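4-aminobutyrate transaminase (Acinetobacter baumannii, PDB 6WOP) probably catalyses the pyridoxal-phosphate-dependent transfer of the amino group of 4-aminobutyrate to 2-oxoglutarate. Local coordinates at residues V53-H58 with Y395-P400; R124-R129 with G234-A239. All coordinates share one frame; numbering follows the deposited sequence.

Contact 1 of 2, residues V53-H58 with Y395-P400; sequences VLNTGH and YPLTIP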
loop_
_atom_site.group_PDB
_atom_site.type_symbol
_atom_site.label_atom_id
_atom_site.label_comp_id
_atom_site.label_asym_id
_atom_site.label_seq_id
_atom_site.Cartn_x
_atom_site.Cartn_y
_atom_site.Cartn_z
ATOM N N VAL A 53 -2.928 -13.401 30.958
ATOM C CA VAL A 53 -1.476 -13.567 31.105
ATOM C C VAL A 53 -1.110 -14.431 32.302
ATOM O O VAL A 53 0.024 -14.963 32.360
ATOM C CB VAL A 53 -0.788 -12.181 31.204
ATOM C CG1 VAL A 53 0.716 -12.314 31.414
ATOM C CG2 VAL A 53 -1.058 -11.365 29.900
ATOM N N LEU A 54 -2.027 -14.631 33.240
ATOM C CA LEU A 54 -1.681 -15.254 34.518
ATOM C C LEU A 54 -2.493 -16.523 34.733
ATOM O O LEU A 54 -3.075 -16.732 35.816
ATOM C CB LEU A 54 -1.902 -14.248 35.675
ATOM C CG LEU A 54 -1.018 -13.026 35.345
ATOM C CD1 LEU A 54 -1.527 -11.846 36.105
ATOM C CD2 LEU A 54 0.450 -13.395 35.711
ATOM N N ASN A 55 -2.472 -17.434 33.744
ATOM C CA ASN A 55 -3.158 -18.715 33.957
ATOM C C ASN A 55 -2.592 -19.451 35.162
ATOM O O ASN A 55 -3.333 -20.184 35.831
ATOM C CB ASN A 55 -3.048 -19.590 32.711
ATOM C CG ASN A 55 -3.913 -19.027 31.529
ATOM O OD1 ASN A 55 -4.715 -18.030 31.687
ATOM N ND2 ASN A 55 -3.689 -19.596 30.329
ATOM N N THR A 56 -1.305 -19.261 35.459
ATOM C CA THR A 56 -0.630 -19.828 36.648
ATOM C C THR A 56 -0.667 -18.893 37.854
ATOM O O THR A 56 -0.074 -19.222 38.895
ATOM C CB THR A 56 0.847 -20.169 36.294
ATOM O OG1 THR A 56 1.501 -19.081 35.627
ATOM C CG2 THR A 56 0.872 -21.332 35.389
ATOM N N GLY A 57 -1.317 -17.740 37.732
ATOM C CA GLY A 57 -1.529 -16.824 38.835
ATOM C C GLY A 57 -0.400 -15.821 38.961
ATOM O O GLY A 57 0.702 -16.016 38.451
ATOM N N HIS A 58 -0.697 -14.696 39.638
ATOM C CA HIS A 58 0.340 -13.713 39.963
ATOM C C HIS A 58 1.414 -14.354 40.840
ATOM O O HIS A 58 1.106 -14.961 41.876
ATOM C CB HIS A 58 -0.260 -12.545 40.730
ATOM C CG HIS A 58 -1.197 -11.678 39.927
ATOM N ND1 HIS A 58 -0.761 -10.594 39.177
ATOM C CD2 HIS A 58 -2.541 -11.700 39.814
ATOM C CE1 HIS A 58 -1.808 -9.984 38.646
ATOM N NE2 HIS A 58 -2.902 -10.634 39.018
ATOM N N TYR A 395 -9.829 -15.601 35.154
ATOM C CA TYR A 395 -9.240 -15.871 36.462
ATOM C C TYR A 395 -8.051 -16.796 36.309
ATOM O O TYR A 395 -8.080 -17.662 35.428
ATOM C CB TYR A 395 -10.282 -16.551 37.334
ATOM C CG TYR A 395 -11.044 -17.660 36.569
ATOM C CD1 TYR A 395 -10.562 -18.964 36.500
ATOM C CD2 TYR A 395 -12.255 -17.386 35.944
ATOM C CE1 TYR A 395 -11.294 -19.981 35.784
ATOM C CE2 TYR A 395 -12.966 -18.339 35.253
ATOM C CZ TYR A 395 -12.502 -19.631 35.192
ATOM O OH TYR A 395 -13.247 -20.534 34.502
ATOM N N PRO A 396 -7.021 -16.699 37.165
ATOM C CA PRO A 396 -5.960 -17.711 37.161
ATOM C C PRO A 396 -6.530 -19.097 37.326
ATOM O O PRO A 396 -7.475 -19.284 38.098
ATOM C CB PRO A 396 -5.095 -17.312 38.396
ATOM C CG PRO A 396 -5.180 -15.773 38.372
ATOM C CD PRO A 396 -6.680 -15.532 38.000
ATOM N N LEU A 397 -5.954 -20.084 36.594
ATOM C CA LEU A 397 -6.403 -21.477 36.717
ATOM C C LEU A 397 -6.005 -22.079 38.068
ATOM O O LEU A 397 -6.529 -23.155 38.456
ATOM C CB LEU A 397 -5.777 -22.317 35.622
ATOM C CG LEU A 397 -6.096 -21.851 34.189
ATOM C CD1 LEU A 397 -5.488 -22.822 33.133
ATOM C CD2 LEU A 397 -7.630 -21.770 34.025
ATOM N N THR A 398 -5.142 -21.383 38.769
ATOM C CA THR A 398 -4.685 -21.744 40.117
ATOM C C THR A 398 -5.562 -21.129 41.227
ATOM O O THR A 398 -5.228 -21.273 42.418
ATOM C CB THR A 398 -3.241 -21.256 40.277
ATOM O OG1 THR A 398 -3.177 -19.852 39.958
ATOM C CG2 THR A 398 -2.268 -21.993 39.328
ATOM N N ILE A 399 -6.627 -20.408 40.881
ATOM C CA ILE A 399 -7.418 -19.708 41.921
ATOM C C ILE A 399 -7.942 -20.722 42.953
ATOM O O ILE A 399 -8.414 -21.811 42.587
ATOM C CB ILE A 399 -8.561 -18.878 41.257
ATOM C CG1 ILE A 399 -9.292 -18.084 42.344
ATOM C CG2 ILE A 399 -9.577 -19.773 40.513
ATOM C CD1 ILE A 399 -10.250 -17.049 41.757
ATOM N N PRO A 400 -7.834 -20.470 44.256
ATOM C CA PRO A 400 -8.390 -21.419 45.227
ATOM C C PRO A 400 -9.880 -21.568 45.006
ATOM O O PRO A 400 -10.563 -20.581 44.787
ATOM C CB PRO A 400 -8.092 -20.757 46.566
ATOM C CG PRO A 400 -6.814 -19.881 46.285
ATOM C CD PRO A 400 -7.175 -19.319 44.903
#
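The ring of Pro-396 rests against the turn 54-57, with Pro-396 CB 3.3 Å from Leu-54 O and 3.6 Å from Gly-57 CA, while within its own segment the flat ring of His-58 carries Leu-54 CD1 on one face, offset toward the rim. The side-chain amide of Asn-55 is gripped at both ends: ND2 donates to Phe-246 O and OD1 accepts from Arg-248 NH1. Two type I beta turns meet here, Leu-54 to Gly-57 and Pro-396 to Ile-399. One hydrogen bond joins them, from Leu-397 N to Asn-55 O at 2.7 Å; it is short but bent, with 137° at the hydrogen, and the donor sits 25° out of the carbonyl plane. Beside it Leu-397 CD1 comes to 4.1 Å from Asn-55 CB, Leu-397 CG lying anti to its own carbonyl carbon (chi1 -59°), beside the backbone N. Thr-398 OG1 approaches Thr-56 O to 3.3 Å, but its hydrogen bond is with Asn-33 OD1. Leu-54 O closes its own turn by accepting from Gly-57 N, and also meets the CA-H of Pro-396. His-76 of the second subunit packs on Leu-54 and His-58. The paired turns tie the N-terminal loop after helix 49-52 to the C-terminal loop before helix 401-416, and the bonds of Asn-55 are consistent with a place near the junction of the small and large domains of fold type I enzymes.

Contact 2 of 2, residues R124-R129 with G234-A239; sequences RCYTGR and GILLVA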
loop_
_atom_site.group_PDB
_atom_site.type_symbol
_atom_site.label_atom_id
_atom_site.label_comp_id
_atom_site.label_asym_id
_atom_site.label_seq_id
_atom_site.Cartn_x
_atom_site.Cartn_y
_atom_site.Cartn_z
ATOM N N ARG A 124 4.640 -15.345 4.476
ATOM C CA ARG A 124 4.935 -14.630 3.241
ATOM C C ARG A 124 6.189 -15.199 2.613
ATOM O O ARG A 124 6.232 -15.437 1.413
ATOM C CB ARG A 124 5.143 -13.156 3.495
ATOM C CG ARG A 124 3.855 -12.324 3.640
ATOM C CD ARG A 124 4.200 -10.894 3.280
ATOM N NE ARG A 124 3.093 -9.919 3.304
ATOM C CZ ARG A 124 3.303 -8.632 2.989
ATOM N NH1 ARG A 124 4.527 -8.240 2.641
ATOM N NH2 ARG A 124 2.314 -7.746 3.030
ATOM N N CYS A 125 7.213 -15.452 3.416
ATOM C CA CYS A 125 8.475 -15.956 2.902
ATOM C C CYS A 125 8.262 -17.338 2.277
ATOM O O CYS A 125 8.705 -17.594 1.161
ATOM C CB CYS A 125 9.539 -15.986 4.035
ATOM S SG CYS A 125 11.047 -16.898 3.522
ATOM N N TYR A 126 7.612 -18.232 3.035
ATOM C CA TYR A 126 7.448 -19.624 2.581
ATOM C C TYR A 126 6.633 -19.707 1.291
ATOM O O TYR A 126 6.961 -20.486 0.380
ATOM C CB TYR A 126 6.771 -20.465 3.685
ATOM C CG TYR A 126 6.582 -21.919 3.253
ATOM C CD1 TYR A 126 7.663 -22.805 3.267
ATOM C CD2 TYR A 126 5.341 -22.388 2.827
ATOM C CE1 TYR A 126 7.498 -24.132 2.889
ATOM C CE2 TYR A 126 5.182 -23.699 2.431
ATOM C CZ TYR A 126 6.256 -24.558 2.473
ATOM O OH TYR A 126 6.099 -25.864 2.086
ATOM N N THR A 127 5.550 -18.932 1.202
ATOM C CA THR A 127 4.679 -19.004 0.042
ATOM C C THR A 127 5.126 -18.080 -1.079
ATOM O O THR A 127 4.705 -18.260 -2.245
ATOM C CB THR A 127 3.226 -18.675 0.445
ATOM O OG1 THR A 127 3.161 -17.318 0.901
ATOM C CG2 THR A 127 2.679 -19.567 1.626
ATOM N N GLY A 128 5.965 -17.095 -0.792
ATOM C CA GLY A 128 6.247 -16.074 -1.776
ATOM C C GLY A 128 5.049 -15.236 -2.149
ATOM O O GLY A 128 5.041 -14.639 -3.226
ATOM N N ARG A 129 4.044 -15.161 -1.277
ATOM C CA ARG A 129 2.828 -14.394 -1.461
ATOM C C ARG A 129 2.706 -13.326 -0.395
ATOM O O ARG A 129 3.410 -13.381 0.610
ATOM C CB ARG A 129 1.596 -15.309 -1.415
ATOM C CG ARG A 129 1.792 -16.542 -2.292
ATOM C CD ARG A 129 0.607 -17.496 -1.939
ATOM N NE ARG A 129 0.661 -18.664 -2.816
ATOM C CZ ARG A 129 -0.252 -19.615 -2.854
ATOM N NH1 ARG A 129 -1.285 -19.559 -2.028
ATOM N NH2 ARG A 129 -0.130 -20.622 -3.740
ATOM N N GLY A 234 -2.692 -23.872 -1.553
ATOM C CA GLY A 234 -1.340 -23.636 -1.102
ATOM C C GLY A 234 -1.225 -22.510 -0.101
ATOM O O GLY A 234 -0.141 -21.962 0.066
ATOM N N ILE A 235 -2.314 -22.150 0.574
ATOM C CA ILE A 235 -2.304 -21.076 1.568
ATOM C C ILE A 235 -1.938 -21.686 2.931
ATOM O O ILE A 235 -2.388 -22.797 3.229
ATOM C CB ILE A 235 -3.689 -20.402 1.622
ATOM C CG1 ILE A 235 -4.061 -19.788 0.237
ATOM C CG2 ILE A 235 -3.736 -19.341 2.764
ATOM C CD1 ILE A 235 -5.502 -19.475 0.120
ATOM N N LEU A 236 -1.203 -20.955 3.791
ATOM C CA LEU A 236 -0.999 -21.448 5.160
ATOM C C LEU A 236 -2.134 -21.114 6.127
ATOM O O LEU A 236 -2.712 -20.028 6.098
ATOM C CB LEU A 236 0.289 -20.881 5.769
ATOM C CG LEU A 236 1.498 -21.359 4.950
ATOM C CD1 LEU A 236 2.731 -20.571 5.398
ATOM C CD2 LEU A 236 1.791 -22.915 5.031
ATOM N N LEU A 237 -2.375 -22.020 7.094
ATOM C CA LEU A 237 -3.385 -21.764 8.109
ATOM C C LEU A 237 -2.654 -21.420 9.400
ATOM O O LEU A 237 -1.821 -22.203 9.841
ATOM C CB LEU A 237 -4.273 -22.985 8.300
ATOM C CG LEU A 237 -5.386 -22.870 9.373
ATOM C CD1 LEU A 237 -6.331 -21.749 9.050
ATOM C CD2 LEU A 237 -6.205 -24.219 9.433
ATOM N N VAL A 238 -2.942 -20.255 9.982
ATOM C CA VAL A 238 -2.269 -19.809 11.207
ATOM C C VAL A 238 -3.288 -19.747 12.335
ATOM O O VAL A 238 -4.291 -19.045 12.214
ATOM C CB VAL A 238 -1.640 -18.431 11.019
ATOM C CG1 VAL A 238 -0.890 -18.001 12.334
ATOM C CG2 VAL A 238 -0.666 -18.487 9.808
ATOM N N ALA A 239 -3.029 -20.429 13.440
ATOM C CA ALA A 239 -3.871 -20.346 14.634
ATOM C C ALA A 239 -3.254 -19.341 15.583
ATOM O O ALA A 239 -2.130 -19.543 16.020
ATOM C CB ALA A 239 -3.945 -21.714 15.333
#
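Thr-127, in the last turn of helix 112-127, packs on Leu-236 at the start of strand 236-240, the backbones standing apart with Thr-127 CA 7.4 Å from Ile-235 CA and no hydrogen bond between the segments. Leu-236 CD1 touches both Thr-127 CG2 at 3.9 Å and Tyr-126 CD2 at 4.1 Å. The tyrosine and leucine side chains cross at about a right angle; Tyr-126 CG stands anti to its backbone N (chi1 -180°), and at the far end its hydroxyl bonds Glu-285 OE1. Thr-127 divides its branches: CG2 packs on the leucine, while OG1 accepts from Arg-129 N at 3.2 Å in an ST turn and also bonds Ala-123 O. Past Gly-128, whose positive phi takes the chain out of the helix, Arg-129 extends from CG to NE and brings its guanidinium to the loop before the strand. Gly-234 O lies over one face, 3.4 Å from Arg-129 NH1 at an angle too poor for a hydrogen bond. At the edge, in plane, Ile-235 CG1 is 3.6 Å from the same NH1, which bonds His-233 O and Val-201 O instead. Its positive charge would suit the carbonyl end of helix 220-233, which finishes in a Schellman motif at Gly-234. This is helix-on-sheet packing, with helix 112-127 against the central mixed sheet characteristic of the large domain of fold type I pyridoxal-phosphate enzymes.

In the fold
Contacts 1 and 2 lie on opposite sides of the chain's centre, 34 Å apart between centres and about 14 Å between nearest atoms, so neither touches the other. Along the chain the order is 53-58, 124-129, 234-239, 395-400: both segments of contact 2 fall between those of contact 1. Each is tied to a different seven-stranded mixed sheet. Contact 2 includes strand 236-240 of the sheet running from 104-109 to 167-170, whereas 395-400 follows strand 390-393 of the other sheet, in which N-terminal strand 43-46 neighbours 379-384. This is consistent with the large domain for contact 2 and the small domain, near its junction with the large one, for contact 1; both contacts also reach the second subunit.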